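Protease Do-like 2, chloroplastic (Arabidopsis thaliana, PDB 4FLN) is a serine protease that makes the primary cleavage of the photodamaged D1 protein in plant photosystem II. Local coordinates at residues L440-G444 and L456-D462; T275-V279 and H307-G312; P60-L64 and P386-E391; D298-D304 and A337-R343. All coordinates share one frame; numbering follows the deposited sequence.

Contact 1 of 4, residues L440-G444 and L456-D462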
# COMPACT_ATOMS: atom_id res chain seq x y z
N LEU B 440 -28.53 -18.41 -23.52
CA LEU B 440 -29.68 -19.20 -23.08
C LEU B 440 -30.28 -20.00 -24.23
O LEU B 440 -30.34 -21.22 -24.17
CB LEU B 440 -30.73 -18.29 -22.45
CG LEU B 440 -30.14 -17.48 -21.29
CD1 LEU B 440 -31.20 -16.60 -20.65
CD2 LEU B 440 -29.49 -18.40 -20.25
N LYS B 441 -30.74 -19.31 -25.25
CA LYS B 441 -31.36 -19.97 -26.39
C LYS B 441 -30.58 -19.79 -27.67
O LYS B 441 -29.84 -18.81 -27.85
CB LYS B 441 -32.80 -19.49 -26.58
CG LYS B 441 -33.63 -19.52 -25.31
CD LYS B 441 -35.11 -19.33 -25.58
CE LYS B 441 -35.86 -19.07 -24.28
NZ LYS B 441 -37.31 -19.38 -24.38
N PHE B 442 -30.74 -20.76 -28.56
CA PHE B 442 -30.29 -20.65 -29.94
C PHE B 442 -31.47 -20.98 -30.84
O PHE B 442 -32.04 -22.08 -30.74
CB PHE B 442 -29.13 -21.61 -30.22
CG PHE B 442 -28.81 -21.76 -31.68
CD1 PHE B 442 -27.83 -20.97 -32.26
CD2 PHE B 442 -29.49 -22.67 -32.46
CE1 PHE B 442 -27.54 -21.10 -33.61
CE2 PHE B 442 -29.20 -22.80 -33.81
CZ PHE B 442 -28.22 -22.02 -34.39
N ASN B 443 -31.84 -20.04 -31.69
CA ASN B 443 -32.98 -20.21 -32.59
C ASN B 443 -34.20 -20.76 -31.86
O ASN B 443 -34.91 -21.63 -32.37
CB ASN B 443 -32.60 -21.08 -33.78
CG ASN B 443 -31.64 -20.38 -34.73
OD1 ASN B 443 -31.11 -19.31 -34.41
ND2 ASN B 443 -31.40 -20.98 -35.89
N GLY B 444 -34.44 -20.25 -30.65
CA GLY B 444 -35.60 -20.62 -29.86
C GLY B 444 -35.35 -21.74 -28.87
O GLY B 444 -36.13 -21.93 -27.93
N LEU B 456 -26.40 -27.96 -32.47
CA LEU B 456 -27.46 -27.14 -33.04
C LEU B 456 -26.92 -26.27 -34.16
O LEU B 456 -27.59 -26.07 -35.17
CB LEU B 456 -28.14 -26.31 -31.95
CG LEU B 456 -28.96 -27.15 -30.96
CD1 LEU B 456 -29.58 -26.31 -29.86
CD2 LEU B 456 -30.04 -27.90 -31.71
N ILE B 457 -25.71 -25.76 -33.99
CA ILE B 457 -25.07 -24.98 -35.05
C ILE B 457 -24.94 -25.82 -36.31
O ILE B 457 -25.29 -25.37 -37.40
CB ILE B 457 -23.67 -24.50 -34.65
CG1 ILE B 457 -23.75 -23.21 -33.85
CG2 ILE B 457 -22.82 -24.27 -35.88
CD1 ILE B 457 -24.62 -23.28 -32.65
N ASP B 458 -24.45 -27.05 -36.15
CA ASP B 458 -24.22 -27.93 -37.30
C ASP B 458 -25.51 -28.39 -37.99
O ASP B 458 -25.54 -28.59 -39.20
CB ASP B 458 -23.37 -29.14 -36.89
CG ASP B 458 -22.02 -28.74 -36.31
OD1 ASP B 458 -21.60 -27.58 -36.49
OD2 ASP B 458 -21.38 -29.61 -35.67
N MET B 459 -26.58 -28.55 -37.22
CA MET B 459 -27.86 -28.94 -37.79
C MET B 459 -28.62 -27.75 -38.36
O MET B 459 -29.68 -27.92 -38.95
CB MET B 459 -28.73 -29.64 -36.74
CG MET B 459 -28.19 -30.98 -36.32
SD MET B 459 -28.05 -32.09 -37.73
CE MET B 459 -27.07 -33.43 -37.03
N CYS B 460 -28.09 -26.54 -38.18
CA CYS B 460 -28.84 -25.35 -38.57
C CYS B 460 -28.76 -25.08 -40.06
O CYS B 460 -27.68 -24.85 -40.61
CB CYS B 460 -28.36 -24.12 -37.79
SG CYS B 460 -29.34 -22.60 -38.09
N LYS B 461 -29.91 -25.15 -40.72
CA LYS B 461 -30.03 -24.75 -42.11
C LYS B 461 -30.68 -23.37 -42.28
O LYS B 461 -30.88 -22.91 -43.40
CB LYS B 461 -30.78 -25.82 -42.92
CG LYS B 461 -30.84 -27.18 -42.22
CD LYS B 461 -31.04 -28.36 -43.18
CE LYS B 461 -29.76 -28.64 -43.96
NZ LYS B 461 -28.56 -28.61 -43.06
N ASP B 462 -31.00 -22.72 -41.16
CA ASP B 462 -31.86 -21.53 -41.19
C ASP B 462 -31.19 -20.28 -41.70
O ASP B 462 -29.97 -20.22 -41.86
CB ASP B 462 -32.39 -21.22 -39.80
CG ASP B 462 -33.58 -22.06 -39.44
OD1 ASP B 462 -34.39 -22.35 -40.35
OD2 ASP B 462 -33.69 -22.44 -38.24

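Contact 2 of 4, residues T275-V279 and H307-G312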
# COMPACT_ATOMS: atom_id res chain seq x y z
N THR B 275 -35.95 -34.48 22.22
CA THR B 275 -34.64 -34.22 22.82
C THR B 275 -33.81 -33.24 22.01
O THR B 275 -34.35 -32.31 21.40
CB THR B 275 -33.82 -35.51 22.99
OG1 THR B 275 -33.76 -36.20 21.73
CG2 THR B 275 -34.46 -36.42 24.03
N ASN B 276 -32.50 -33.46 21.97
CA ASN B 276 -31.64 -32.66 21.12
C ASN B 276 -31.00 -33.52 20.04
O ASN B 276 -29.98 -34.18 20.28
CB ASN B 276 -30.55 -31.99 21.97
CG ASN B 276 -29.93 -32.95 22.97
OD1 ASN B 276 -30.26 -34.14 22.99
ND2 ASN B 276 -29.02 -32.44 23.80
N GLU B 277 -31.56 -33.46 18.84
CA GLU B 277 -31.09 -34.26 17.72
C GLU B 277 -31.58 -33.68 16.41
O GLU B 277 -32.59 -32.98 16.36
CB GLU B 277 -31.58 -35.70 17.84
CG GLU B 277 -30.74 -36.60 18.73
CD GLU B 277 -31.05 -38.07 18.54
OE1 GLU B 277 -31.99 -38.38 17.77
OE2 GLU B 277 -30.36 -38.91 19.16
N GLY B 278 -30.88 -33.99 15.33
CA GLY B 278 -31.38 -33.67 14.02
C GLY B 278 -30.98 -32.36 13.40
O GLY B 278 -30.81 -31.34 14.06
N VAL B 279 -30.86 -32.40 12.09
CA VAL B 279 -30.62 -31.22 11.30
C VAL B 279 -31.75 -31.12 10.27
O VAL B 279 -32.22 -32.14 9.76
CB VAL B 279 -29.23 -31.30 10.64
CG1 VAL B 279 -28.17 -31.26 11.70
CG2 VAL B 279 -29.09 -32.59 9.86
N HIS B 307 -26.88 -41.71 15.64
CA HIS B 307 -27.73 -40.55 15.86
C HIS B 307 -27.02 -39.24 15.55
O HIS B 307 -25.84 -39.08 15.85
CB HIS B 307 -28.29 -40.54 17.28
CG HIS B 307 -29.39 -41.54 17.50
ND1 HIS B 307 -30.34 -41.82 16.55
CD2 HIS B 307 -29.67 -42.33 18.56
CE1 HIS B 307 -31.17 -42.74 17.01
NE2 HIS B 307 -30.79 -43.06 18.23
N VAL B 308 -27.76 -38.31 14.96
CA VAL B 308 -27.24 -37.01 14.54
C VAL B 308 -27.79 -35.92 15.45
O VAL B 308 -29.01 -35.81 15.60
CB VAL B 308 -27.65 -36.71 13.08
CG1 VAL B 308 -27.62 -35.25 12.80
CG2 VAL B 308 -26.77 -37.46 12.11
N GLY B 309 -26.90 -35.11 16.04
CA GLY B 309 -27.30 -34.09 17.01
C GLY B 309 -27.87 -32.77 16.49
O GLY B 309 -28.05 -32.58 15.29
N CYS B 310 -28.16 -31.86 17.41
CA CYS B 310 -28.56 -30.48 17.09
C CYS B 310 -27.65 -29.85 16.02
O CYS B 310 -28.11 -29.42 14.96
CB CYS B 310 -28.55 -29.60 18.37
SG CYS B 310 -29.96 -29.87 19.46
N GLU B 311 -26.36 -29.75 16.33
CA GLU B 311 -25.38 -29.38 15.32
C GLU B 311 -25.19 -30.61 14.45
O GLU B 311 -25.94 -31.58 14.57
CB GLU B 311 -24.07 -28.96 15.98
CG GLU B 311 -24.25 -28.25 17.34
CD GLU B 311 -24.96 -26.90 17.23
OE1 GLU B 311 -25.03 -26.34 16.11
OE2 GLU B 311 -25.44 -26.38 18.27
N GLY B 312 -24.22 -30.61 13.57
CA GLY B 312 -24.13 -31.71 12.64
C GLY B 312 -23.51 -33.00 13.16
O GLY B 312 -23.44 -33.97 12.43

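Contact 3 of 4, residues P60-L64 and P386-E391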
# COMPACT_ATOMS: atom_id res chain seq x y z
N PRO B 60 -3.67 -25.43 -19.63
CA PRO B 60 -4.37 -24.72 -20.70
C PRO B 60 -4.74 -23.32 -20.24
O PRO B 60 -4.94 -23.11 -19.05
CB PRO B 60 -5.63 -25.55 -20.88
CG PRO B 60 -5.92 -26.03 -19.51
CD PRO B 60 -4.58 -26.27 -18.85
N ASP B 61 -4.84 -22.38 -21.17
CA ASP B 61 -5.34 -21.06 -20.85
C ASP B 61 -6.86 -21.13 -21.03
O ASP B 61 -7.32 -21.57 -22.07
CB ASP B 61 -4.72 -20.03 -21.80
CG ASP B 61 -5.24 -18.61 -21.58
OD1 ASP B 61 -4.52 -17.81 -20.95
OD2 ASP B 61 -6.35 -18.30 -22.05
N TYR B 62 -7.63 -20.73 -20.03
CA TYR B 62 -9.10 -20.76 -20.17
C TYR B 62 -9.67 -19.55 -20.90
O TYR B 62 -10.65 -19.66 -21.65
CB TYR B 62 -9.76 -20.96 -18.80
CG TYR B 62 -9.27 -22.21 -18.13
CD1 TYR B 62 -9.97 -23.40 -18.24
CD2 TYR B 62 -8.08 -22.21 -17.42
CE1 TYR B 62 -9.51 -24.55 -17.64
CE2 TYR B 62 -7.62 -23.35 -16.81
CZ TYR B 62 -8.33 -24.52 -16.93
OH TYR B 62 -7.86 -25.66 -16.32
N SER B 63 -9.04 -18.40 -20.68
CA SER B 63 -9.43 -17.17 -21.33
C SER B 63 -9.36 -17.34 -22.84
O SER B 63 -10.28 -16.96 -23.56
CB SER B 63 -8.51 -16.03 -20.88
OG SER B 63 -8.54 -15.89 -19.47
N LEU B 64 -8.27 -17.93 -23.31
CA LEU B 64 -8.12 -18.27 -24.72
C LEU B 64 -7.89 -19.79 -24.85
O LEU B 64 -6.75 -20.24 -24.83
CB LEU B 64 -6.92 -17.52 -25.31
CG LEU B 64 -6.73 -16.04 -24.97
CD1 LEU B 64 -5.27 -15.63 -25.12
CD2 LEU B 64 -7.63 -15.15 -25.81
N PRO B 386 -11.68 -22.03 -12.90
CA PRO B 386 -10.41 -21.56 -13.47
C PRO B 386 -10.60 -20.37 -14.40
O PRO B 386 -9.82 -19.42 -14.32
CB PRO B 386 -9.92 -22.76 -14.26
CG PRO B 386 -10.52 -23.93 -13.58
CD PRO B 386 -11.86 -23.48 -13.08
N LEU B 387 -11.62 -20.40 -15.26
CA LEU B 387 -11.88 -19.27 -16.16
C LEU B 387 -12.13 -17.98 -15.37
O LEU B 387 -11.54 -16.94 -15.64
CB LEU B 387 -13.06 -19.56 -17.09
CG LEU B 387 -13.44 -18.45 -18.08
CD1 LEU B 387 -12.19 -17.97 -18.78
CD2 LEU B 387 -14.45 -18.96 -19.10
N ILE B 388 -13.02 -18.08 -14.39
CA ILE B 388 -13.27 -17.00 -13.45
C ILE B 388 -11.97 -16.54 -12.80
O ILE B 388 -11.62 -15.36 -12.85
CB ILE B 388 -14.28 -17.45 -12.37
CG1 ILE B 388 -15.61 -17.85 -13.02
CG2 ILE B 388 -14.49 -16.37 -11.32
CD1 ILE B 388 -16.64 -18.34 -12.05
N GLU B 389 -11.22 -17.47 -12.20
CA GLU B 389 -9.95 -17.13 -11.57
C GLU B 389 -9.05 -16.29 -12.49
O GLU B 389 -8.49 -15.28 -12.09
CB GLU B 389 -9.21 -18.39 -11.12
CG GLU B 389 -8.96 -18.49 -9.62
CD GLU B 389 -10.21 -18.87 -8.82
OE1 GLU B 389 -11.18 -18.09 -8.79
OE2 GLU B 389 -10.21 -19.97 -8.21
N GLU B 390 -8.93 -16.73 -13.74
CA GLU B 390 -8.01 -16.12 -14.68
C GLU B 390 -8.47 -14.76 -15.20
O GLU B 390 -7.65 -13.89 -15.51
CB GLU B 390 -7.77 -17.08 -15.84
CG GLU B 390 -6.72 -16.62 -16.81
CD GLU B 390 -6.64 -17.52 -18.02
OE1 GLU B 390 -5.79 -17.26 -18.89
OE2 GLU B 390 -7.43 -18.48 -18.10
N GLU B 391 -9.79 -14.58 -15.32
CA GLU B 391 -10.36 -13.32 -15.80
C GLU B 391 -10.48 -12.33 -14.63
O GLU B 391 -10.79 -11.15 -14.82
CB GLU B 391 -11.73 -13.57 -16.45
CG GLU B 391 -11.92 -12.93 -17.82
CD GLU B 391 -11.70 -13.90 -18.97
OE1 GLU B 391 -12.69 -14.46 -19.49
OE2 GLU B 391 -10.53 -14.11 -19.35

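Contact 4 of 4, residues D298-D304 and A337-R343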
# COMPACT_ATOMS: atom_id res chain seq x y z
N ASP B 298 -37.77 -32.12 6.10
CA ASP B 298 -37.31 -33.36 6.71
C ASP B 298 -36.20 -33.07 7.73
O ASP B 298 -35.32 -32.23 7.51
CB ASP B 298 -36.80 -34.33 5.65
CG ASP B 298 -37.93 -34.95 4.83
OD1 ASP B 298 -39.10 -34.54 5.02
OD2 ASP B 298 -37.64 -35.83 3.99
N VAL B 299 -36.25 -33.77 8.85
CA VAL B 299 -35.19 -33.64 9.82
C VAL B 299 -34.42 -34.93 9.84
O VAL B 299 -34.93 -35.93 10.34
CB VAL B 299 -35.76 -33.43 11.22
CG1 VAL B 299 -34.63 -33.31 12.24
CG2 VAL B 299 -36.68 -32.21 11.24
N ILE B 300 -33.20 -34.95 9.31
CA ILE B 300 -32.48 -36.21 9.41
C ILE B 300 -32.05 -36.40 10.86
O ILE B 300 -31.58 -35.48 11.53
CB ILE B 300 -31.30 -36.44 8.38
CG1 ILE B 300 -29.95 -36.39 9.08
CG2 ILE B 300 -31.38 -35.55 7.12
CD1 ILE B 300 -29.13 -37.61 8.79
N VAL B 301 -32.24 -37.63 11.32
CA VAL B 301 -32.16 -38.00 12.73
C VAL B 301 -31.05 -39.04 12.95
O VAL B 301 -30.22 -38.92 13.85
CB VAL B 301 -33.54 -38.41 13.28
CG1 VAL B 301 -33.42 -39.62 14.17
CG2 VAL B 301 -34.17 -37.22 14.02
N SER B 302 -31.09 -40.13 12.19
CA SER B 302 -30.00 -41.09 12.21
C SER B 302 -29.38 -41.25 10.83
O SER B 302 -29.97 -40.87 9.82
CB SER B 302 -30.50 -42.44 12.71
OG SER B 302 -31.68 -42.83 12.03
N PHE B 303 -28.16 -41.76 10.80
CA PHE B 303 -27.52 -42.13 9.54
C PHE B 303 -26.80 -43.45 9.78
O PHE B 303 -25.89 -43.50 10.60
CB PHE B 303 -26.54 -41.03 9.14
CG PHE B 303 -25.82 -41.28 7.86
CD1 PHE B 303 -26.18 -40.62 6.71
CD2 PHE B 303 -24.76 -42.17 7.81
CE1 PHE B 303 -25.50 -40.83 5.53
CE2 PHE B 303 -24.08 -42.40 6.63
CZ PHE B 303 -24.45 -41.73 5.49
N ASP B 304 -27.18 -44.50 9.06
CA ASP B 304 -26.64 -45.84 9.31
C ASP B 304 -26.73 -46.18 10.80
O ASP B 304 -25.80 -46.76 11.37
CB ASP B 304 -25.19 -45.97 8.83
CG ASP B 304 -25.07 -46.27 7.32
OD1 ASP B 304 -26.08 -46.64 6.68
OD2 ASP B 304 -23.94 -46.15 6.78
N ALA B 337 -26.93 -45.47 1.80
CA ALA B 337 -26.97 -45.22 3.24
C ALA B 337 -28.40 -45.28 3.74
O ALA B 337 -29.31 -44.79 3.08
CB ALA B 337 -26.36 -43.86 3.58
N GLU B 338 -28.61 -45.89 4.91
CA GLU B 338 -29.91 -45.84 5.55
C GLU B 338 -30.02 -44.58 6.40
O GLU B 338 -29.13 -44.26 7.18
CB GLU B 338 -30.16 -47.09 6.38
CG GLU B 338 -30.07 -48.37 5.57
CD GLU B 338 -30.42 -49.59 6.38
OE1 GLU B 338 -30.11 -50.71 5.92
OE2 GLU B 338 -31.01 -49.43 7.47
N ILE B 339 -31.11 -43.85 6.24
CA ILE B 339 -31.24 -42.58 6.93
C ILE B 339 -32.56 -42.48 7.69
O ILE B 339 -33.64 -42.56 7.11
CB ILE B 339 -31.08 -41.40 5.95
CG1 ILE B 339 -29.70 -41.45 5.29
CG2 ILE B 339 -31.29 -40.07 6.65
CD1 ILE B 339 -29.45 -40.38 4.26
N GLY B 340 -32.45 -42.37 9.01
CA GLY B 340 -33.59 -42.07 9.86
C GLY B 340 -34.07 -40.63 9.77
O GLY B 340 -33.32 -39.68 10.02
N ILE B 341 -35.36 -40.48 9.49
CA ILE B 341 -35.93 -39.17 9.21
C ILE B 341 -37.15 -38.91 10.07
O ILE B 341 -37.82 -39.83 10.52
CB ILE B 341 -36.29 -39.06 7.70
CG1 ILE B 341 -35.40 -38.02 7.04
CG2 ILE B 341 -37.76 -38.76 7.46
CD1 ILE B 341 -33.94 -38.34 7.21
N ILE B 342 -37.41 -37.64 10.33
CA ILE B 342 -38.70 -37.24 10.87
C ILE B 342 -39.37 -36.38 9.82
O ILE B 342 -38.87 -35.30 9.46
CB ILE B 342 -38.58 -36.46 12.20
CG1 ILE B 342 -37.89 -37.33 13.26
CG2 ILE B 342 -39.96 -35.99 12.66
CD1 ILE B 342 -37.81 -36.68 14.62
N ARG B 343 -40.48 -36.88 9.30
CA ARG B 343 -41.26 -36.18 8.29
C ARG B 343 -42.63 -35.90 8.89
O ARG B 343 -43.21 -36.76 9.54
CB ARG B 343 -41.37 -37.01 7.02
CG ARG B 343 -42.26 -36.39 5.95
CD ARG B 343 -42.18 -37.17 4.67
NE ARG B 343 -40.86 -37.07 4.09
CZ ARG B 343 -40.32 -37.98 3.28
NH1 ARG B 343 -41.00 -39.07 2.96
NH2 ARG B 343 -39.10 -37.79 2.81
O HOH W 1 -30.63 -44.54 10.36
O HOH W 2 -26.50 -48.24 4.66

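Contact 1 of 4, residues L440-G444 and L456-D462
F442 holds CG opposite its backbone N (chi1 168°), and this sends the ring from the end of strand 437-442 toward the last turn of helix 450-459. C460 has a similar torsion (chi1 -175°), which brings SG to the rim of the same ring. The ring is gripped from several directions. CD1 of I457 lies over one face, 4.2 Å from the F442 ring centroid, a CH-pi contact. The opposite face carries CG of N443, the next residue in the chain, displaced toward the rim. At the edge, C460 SG stands 3.9 Å from F442 CZ, a sulfur-aromatic contact. L456 adds its CB, 3.9 Å from F442 CD2, and the two side chains run past each other in opposite directions. The contact is therefore mainly apolar. The amide of N443 skirts it, with ND2 3.4 Å from C460 SG. The stronger polar tie of N443 lies elsewhere: OD1 accepts from the backbone N of V466, and ND2 makes a weak bond to Y464 O. C460 SG also takes a weak bond from D462 N, which closes the turn after the helix. In the second PDZ domain, the helix thus packs on strand 437-442 beside strand 464-469. That strand pairs with 437-442, L465 touches both F442 and C460, and F467 meets the F442 ring edge-to-face.

Contact 2 of 4, residues T275-V279 and H307-G312
Two loops of the first PDZ domain meet here. E277 and G278 lie just before strand 279-284, which V279 begins, and the three meet residues 307-312. The backbones are pinned by one clear hydrogen bond, from G278 N to V308 O at 2.6 Å. G278 has a positive phi, where a side chain would press on the preceding carbonyl. E277 reaches across H307 at a slant. Its CG sits beside the backbone N (chi1 -83°) and the chain beyond is extended, which lays the carboxylate by the imidazole. OE1 of E277 stands over one face of the H307 ring, offset toward the rim, and OE2 is 3.2 Å from H307 CB. The two planes are 46° apart. This negative group would be expected to favour a protonated ring. An alanine here would remove the carboxylate and would probably leave the H307 ring freer to turn. V279 uses CG1, which lies 3.6 Å from E311 O and 4.2 Å from V308 CG1. On the other flank N276 CB touches C310 SG. E311 OE2 forms a salt bridge with K109 of the second subunit, where R108 packs on N276. Strand 299-303 lies next to both segments: V301 touches E277 and bonds to the backbone of V308, I300 packs on V279 and V308, and S302 touches H307.

Contact 3 of 4, residues P60-L64 and P386-E391
The carboxylate of E390 accepts two backbone N-H groups on one oxygen. E390 OE2 lies 3.0 Å from Y62 N, which approaches on its syn lone pair. The same OE2 is 3.0 Å from S63 N, which comes from above the carboxylate plane. These bonds tie the loop 60-64 to one side of helix 385-391. Beside them the Y62 ring lies against P386. CB of P386 sits over the centre of the Y62 ring, 3.5 Å from the centroid and 12° off the normal, a CH-pi contact. OE2 of E390 meets the edge of that ring, with the ring and carboxylate planes almost perpendicular. L387 CD1 fills in at 3.9 Å from Y62 CB. S63 OG donates to OE2 of E391, though its position is less certain. With chi1 at -174° and the rest of the chain extended, E390 spans the gap to the loop. An alanine here would take away the acceptor and would probably leave Y62 N and S63 N without a partner from the helix. Further out, D61 OD2 lies close enough to L64 N to suggest an Asx motif, though the modelled bond is too short to be sure of. I365 touches Y62, I418 packs on L387, and R70 of the third subunit lies against E391. The contact thus joins the protease domain to the second PDZ domain. In chemical terms the carboxylate of E390 serves as an acceptor for the loop of the protease domain, with the CH-pi contact of Y62 and P386 beside it.

Contact 4 of 4, residues D298-D304 and A337-R343
D298-D304 and A337-R343 are neighbouring antiparallel strands in the sheet of the first PDZ domain, and the contact is largely buried. V299 and I342 form a hydrogen-bonded pair, with I342 N 3.0 Å from V299 O. Further on, G340 O receives both V301 N (2.7 Å) and S302 N (3.1 Å), a classic beta bulge in strand 299-303. G340 leaves space for S302 OG, which a CB there would strike. At one end R343 grips D298 side-on. Its NE donates to D298 OD1 and its NH2 to D298 OD2 at 2.7 Å, and both oxygens lie near the guanidinium plane. K295 N also bonds to D298 OD2. At the other end D304 N donates to E338 O. D304 OD1 accepts from E338 N, while D304 OD2 pairs with K331. I300, F303, I339 and I341 share one face. There a chi1 of -180° swings the F303 ring toward A337, with CZ 3.4 Å from A337 CB. F324 and helix 325-329 close over F303. Strand 279-284 flanks 298-304, and strand 346-353 flanks 337-343.

In the fold
Contacts 2 and 4 belong to the first PDZ domain and touch, with centres about 10 Å apart. Strand 299-303 is part of contact 4 and also bonds to the loops of contact 2. Contact 4 is buried sheet core, rich in backbone bonds, with a salt bridge at its end. Contact 2 is also largely buried, but one backbone bond joins its loops. Contact 1, in the second PDZ domain, is partly buried and chiefly apolar, a helix on a strand. Contact 3, also partly buried, links two domains. A glutamate gripping backbone N-H groups and a proline on a tyrosine ring carry it, without strand pairing. Contacts 2 and 3 each touch another subunit; contacts 1 and 4 do not.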